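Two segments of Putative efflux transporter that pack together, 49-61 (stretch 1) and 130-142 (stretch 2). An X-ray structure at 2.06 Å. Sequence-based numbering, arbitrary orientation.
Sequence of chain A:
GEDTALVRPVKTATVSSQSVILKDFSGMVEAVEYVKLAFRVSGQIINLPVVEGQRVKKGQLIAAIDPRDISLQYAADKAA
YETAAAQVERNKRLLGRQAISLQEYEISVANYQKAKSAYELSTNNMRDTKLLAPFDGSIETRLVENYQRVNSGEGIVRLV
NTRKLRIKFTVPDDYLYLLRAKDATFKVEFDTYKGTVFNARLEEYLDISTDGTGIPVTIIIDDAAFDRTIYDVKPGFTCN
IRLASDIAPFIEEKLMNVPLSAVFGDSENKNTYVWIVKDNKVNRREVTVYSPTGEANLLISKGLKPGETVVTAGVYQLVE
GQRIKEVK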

# COMPACT_ATOMS: atom_id res chain seq x y z
N PRO A 49 17.82 66.49 11.79
CA PRO A 49 16.36 66.37 11.83
C PRO A 49 15.79 64.99 12.18
O PRO A 49 14.57 64.86 12.28
CB PRO A 49 15.97 66.76 10.40
CG PRO A 49 17.13 66.22 9.57
CD PRO A 49 18.31 66.61 10.40
N VAL A 50 16.66 63.97 12.34
CA VAL A 50 16.24 62.60 12.67
C VAL A 50 16.46 62.28 14.17
O VAL A 50 17.29 62.90 14.83
CB VAL A 50 16.93 61.55 11.76
CG1 VAL A 50 16.46 61.70 10.30
CG2 VAL A 50 18.47 61.66 11.83
N VAL A 51 15.69 61.32 14.69
CA VAL A 51 15.75 60.84 16.08
C VAL A 51 16.00 59.33 16.08
O VAL A 51 15.76 58.66 15.06
CB VAL A 51 14.48 61.18 16.93
CG1 VAL A 51 14.30 62.69 17.08
CG2 VAL A 51 13.22 60.51 16.37
N GLU A 52 16.45 58.80 17.23
CA GLU A 52 16.66 57.35 17.42
C GLU A 52 15.35 56.61 17.30
O GLU A 52 14.35 57.03 17.88
CB GLU A 52 17.30 57.06 18.78
CG GLU A 52 18.79 57.38 18.79
CD GLU A 52 19.53 57.06 20.07
OE1 GLU A 52 19.01 56.24 20.87
OE2 GLU A 52 20.62 57.63 20.27
N GLY A 53 15.35 55.54 16.52
CA GLY A 53 14.18 54.71 16.28
C GLY A 53 13.41 55.09 15.03
O GLY A 53 12.53 54.34 14.59
N GLN A 54 13.72 56.26 14.46
CA GLN A 54 13.06 56.76 13.25
C GLN A 54 13.44 55.92 12.05
O GLN A 54 14.60 55.52 11.87
CB GLN A 54 13.42 58.23 13.01
CG GLN A 54 12.75 58.87 11.77
CD GLN A 54 12.95 60.36 11.76
OE1 GLN A 54 13.41 60.96 12.74
NE2 GLN A 54 12.60 61.00 10.64
N ARG A 55 12.44 55.66 11.21
CA ARG A 55 12.59 54.92 9.97
C ARG A 55 12.77 55.94 8.87
O ARG A 55 11.96 56.86 8.72
CB ARG A 55 11.38 53.99 9.73
CG ARG A 55 11.24 52.91 10.81
CD ARG A 55 9.99 52.06 10.66
NE ARG A 55 9.79 51.21 11.83
CZ ARG A 55 9.10 51.56 12.91
NH1 ARG A 55 8.52 52.76 12.98
NH2 ARG A 55 8.97 50.72 13.94
N VAL A 56 13.88 55.83 8.15
CA VAL A 56 14.24 56.74 7.08
C VAL A 56 14.33 55.98 5.75
O VAL A 56 14.49 54.76 5.74
CB VAL A 56 15.53 57.56 7.36
CG1 VAL A 56 15.40 58.37 8.64
CG2 VAL A 56 16.78 56.68 7.40
N LYS A 57 14.20 56.72 4.66
CA LYS A 57 14.27 56.23 3.29
C LYS A 57 15.60 56.66 2.67
O LYS A 57 16.16 57.67 3.07
CB LYS A 57 13.10 56.81 2.46
CG LYS A 57 11.69 56.36 2.92
CD LYS A 57 11.34 54.89 2.57
CE LYS A 57 10.94 54.68 1.12
NZ LYS A 57 10.69 53.25 0.81
N LYS A 58 16.08 55.92 1.65
CA LYS A 58 17.29 56.26 0.91
C LYS A 58 17.14 57.69 0.37
O LYS A 58 16.06 58.05 -0.12
CB LYS A 58 17.51 55.25 -0.24
CG LYS A 58 18.65 55.63 -1.19
CD LYS A 58 18.80 54.66 -2.36
CE LYS A 58 19.91 55.11 -3.27
NZ LYS A 58 20.34 54.01 -4.18
N GLY A 59 18.18 58.51 0.54
CA GLY A 59 18.19 59.91 0.09
C GLY A 59 17.70 60.93 1.10
O GLY A 59 17.93 62.13 0.91
N GLN A 60 17.00 60.47 2.16
CA GLN A 60 16.47 61.35 3.21
C GLN A 60 17.61 62.03 3.98
O GLN A 60 18.65 61.41 4.20
CB GLN A 60 15.59 60.56 4.17
CG GLN A 60 14.82 61.41 5.18
CD GLN A 60 13.78 60.62 5.92
OE1 GLN A 60 13.33 59.55 5.49
NE2 GLN A 60 13.31 61.18 7.01
N LEU A 61 17.40 63.30 4.39
CA LEU A 61 18.40 64.06 5.13
C LEU A 61 18.61 63.47 6.54
O LEU A 61 17.66 63.20 7.24
CB LEU A 61 18.01 65.56 5.22
CG LEU A 61 19.01 66.52 5.88
CD1 LEU A 61 20.30 66.63 5.08
CD2 LEU A 61 18.41 67.89 6.03
N LYS A 130 25.33 68.05 3.04
CA LYS A 130 24.10 67.34 3.42
C LYS A 130 24.39 65.86 3.47
O LYS A 130 24.76 65.28 2.45
CB LYS A 130 22.94 67.62 2.44
CG LYS A 130 22.64 69.11 2.24
CD LYS A 130 21.24 69.48 2.66
CE LYS A 130 21.00 70.97 2.65
NZ LYS A 130 20.63 71.45 1.29
N LEU A 131 24.29 65.25 4.66
CA LEU A 131 24.52 63.81 4.81
C LEU A 131 23.18 63.10 4.61
O LEU A 131 22.22 63.42 5.29
CB LEU A 131 25.15 63.52 6.17
CG LEU A 131 25.36 62.06 6.59
CD1 LEU A 131 26.33 61.35 5.64
CD2 LEU A 131 25.86 62.01 8.04
N LEU A 132 23.09 62.20 3.63
CA LEU A 132 21.83 61.52 3.29
C LEU A 132 21.87 60.03 3.63
O LEU A 132 22.96 59.46 3.72
CB LEU A 132 21.53 61.70 1.78
CG LEU A 132 21.65 63.13 1.20
CD1 LEU A 132 21.43 63.11 -0.29
CD2 LEU A 132 20.66 64.11 1.85
N ALA A 133 20.69 59.41 3.82
CA ALA A 133 20.62 57.98 4.10
C ALA A 133 21.01 57.19 2.83
O ALA A 133 20.43 57.43 1.77
CB ALA A 133 19.22 57.60 4.58
N PRO A 134 22.04 56.32 2.90
CA PRO A 134 22.47 55.60 1.68
C PRO A 134 21.50 54.46 1.29
O PRO A 134 21.55 53.96 0.16
CB PRO A 134 23.86 55.07 2.07
CG PRO A 134 23.76 54.84 3.54
CD PRO A 134 22.85 55.94 4.07
N PHE A 135 20.60 54.07 2.23
CA PHE A 135 19.56 53.05 2.03
C PHE A 135 18.41 53.25 3.03
O PHE A 135 18.58 53.95 4.04
CB PHE A 135 20.14 51.61 2.17
CG PHE A 135 21.05 51.39 3.36
CD1 PHE A 135 20.54 51.28 4.64
CD2 PHE A 135 22.43 51.35 3.20
CE1 PHE A 135 21.38 51.14 5.74
CE2 PHE A 135 23.27 51.19 4.30
CZ PHE A 135 22.74 51.08 5.56
N ASP A 136 17.24 52.59 2.77
CA ASP A 136 16.09 52.58 3.69
C ASP A 136 16.54 51.92 4.97
O ASP A 136 17.12 50.83 4.92
CB ASP A 136 14.90 51.81 3.07
CG ASP A 136 14.18 52.48 1.92
OD1 ASP A 136 14.72 53.46 1.36
OD2 ASP A 136 13.08 52.01 1.56
N GLY A 137 16.35 52.58 6.10
CA GLY A 137 16.79 52.01 7.37
C GLY A 137 16.22 52.68 8.59
O GLY A 137 15.29 53.49 8.50
N SER A 138 16.77 52.33 9.75
CA SER A 138 16.32 52.89 11.00
C SER A 138 17.52 53.41 11.80
O SER A 138 18.59 52.79 11.82
CB SER A 138 15.49 51.89 11.80
OG SER A 138 16.29 50.89 12.41
N ILE A 139 17.32 54.57 12.44
CA ILE A 139 18.35 55.21 13.23
C ILE A 139 18.49 54.43 14.52
O ILE A 139 17.63 54.53 15.41
CB ILE A 139 18.07 56.73 13.46
CG1 ILE A 139 17.70 57.48 12.15
CG2 ILE A 139 19.19 57.40 14.27
CD1 ILE A 139 18.73 57.44 10.99
N GLU A 140 19.55 53.64 14.61
CA GLU A 140 19.84 52.87 15.81
C GLU A 140 20.40 53.78 16.87
O GLU A 140 19.98 53.71 18.01
CB GLU A 140 20.80 51.70 15.50
CG GLU A 140 20.75 50.58 16.54
CD GLU A 140 21.79 49.50 16.39
OE1 GLU A 140 22.98 49.77 16.69
OE2 GLU A 140 21.42 48.37 16.01
N THR A 141 21.33 54.67 16.50
CA THR A 141 21.95 55.59 17.46
C THR A 141 22.30 56.94 16.82
O THR A 141 22.79 56.99 15.70
CB THR A 141 23.25 54.96 18.07
OG1 THR A 141 23.04 53.58 18.39
CG2 THR A 141 23.74 55.69 19.32
N ARG A 142 22.07 58.01 17.57
CA ARG A 142 22.45 59.37 17.25
C ARG A 142 23.73 59.66 18.05
O ARG A 142 23.69 59.69 19.28
CB ARG A 142 21.31 60.32 17.62
CG ARG A 142 21.35 61.61 16.87
CD ARG A 142 19.97 62.20 16.88
NE ARG A 142 19.89 63.26 17.86
CZ ARG A 142 19.13 64.35 17.73
NH1 ARG A 142 18.35 64.49 16.66
NH2 ARG A 142 19.14 65.28 18.66

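At the apolar centre, Val56 CG2 lies 3.8 Å from Ala133 CB and 4.2 Å from Ile139 CD1, while Val50 CB packs 4.2 Å from Ile139 CG1; Ile139 points toward stretch 1 and gives up the most area of any residue here. Gly137, paired with Val56, adds no side chain to this face. A separate apolar contact joins Leu61 CD1 to Leu132 CD2 (4.1 Å).

Around these side chains the backbones pair antiparallel. Val56 N donates to Gly137 O (2.8 Å) and Gly137 N returns a bond to Val56 O (2.9 Å); Ile139 N reaches Gln54 O (2.9 Å). Two type II turns, Val51 to Gln54 and Lys57 to Gln60, repeat one motif: the glycine donates across, Gly53 N to Ile139 O (2.7 Å) and Gly59 N to Ala133 O (2.8 Å), at backbone angles that call for glycine. At the last residue of the second turn, Gln60 O accepts from Ala133 N (2.9 Å).

At the polar edge, Asp136 uses both carboxylate oxygens: OD1 accepts from Lys58 N (2.8 Å), and OD2 forms a salt bridge with Lys57 NZ (2.8 Å). Arg142 is also held twice, its backbone N donating almost linearly to Glu52 OE2 (3.1 Å) and its NH1 to Val50 O (2.6 Å), which lies near the guanidinium plane.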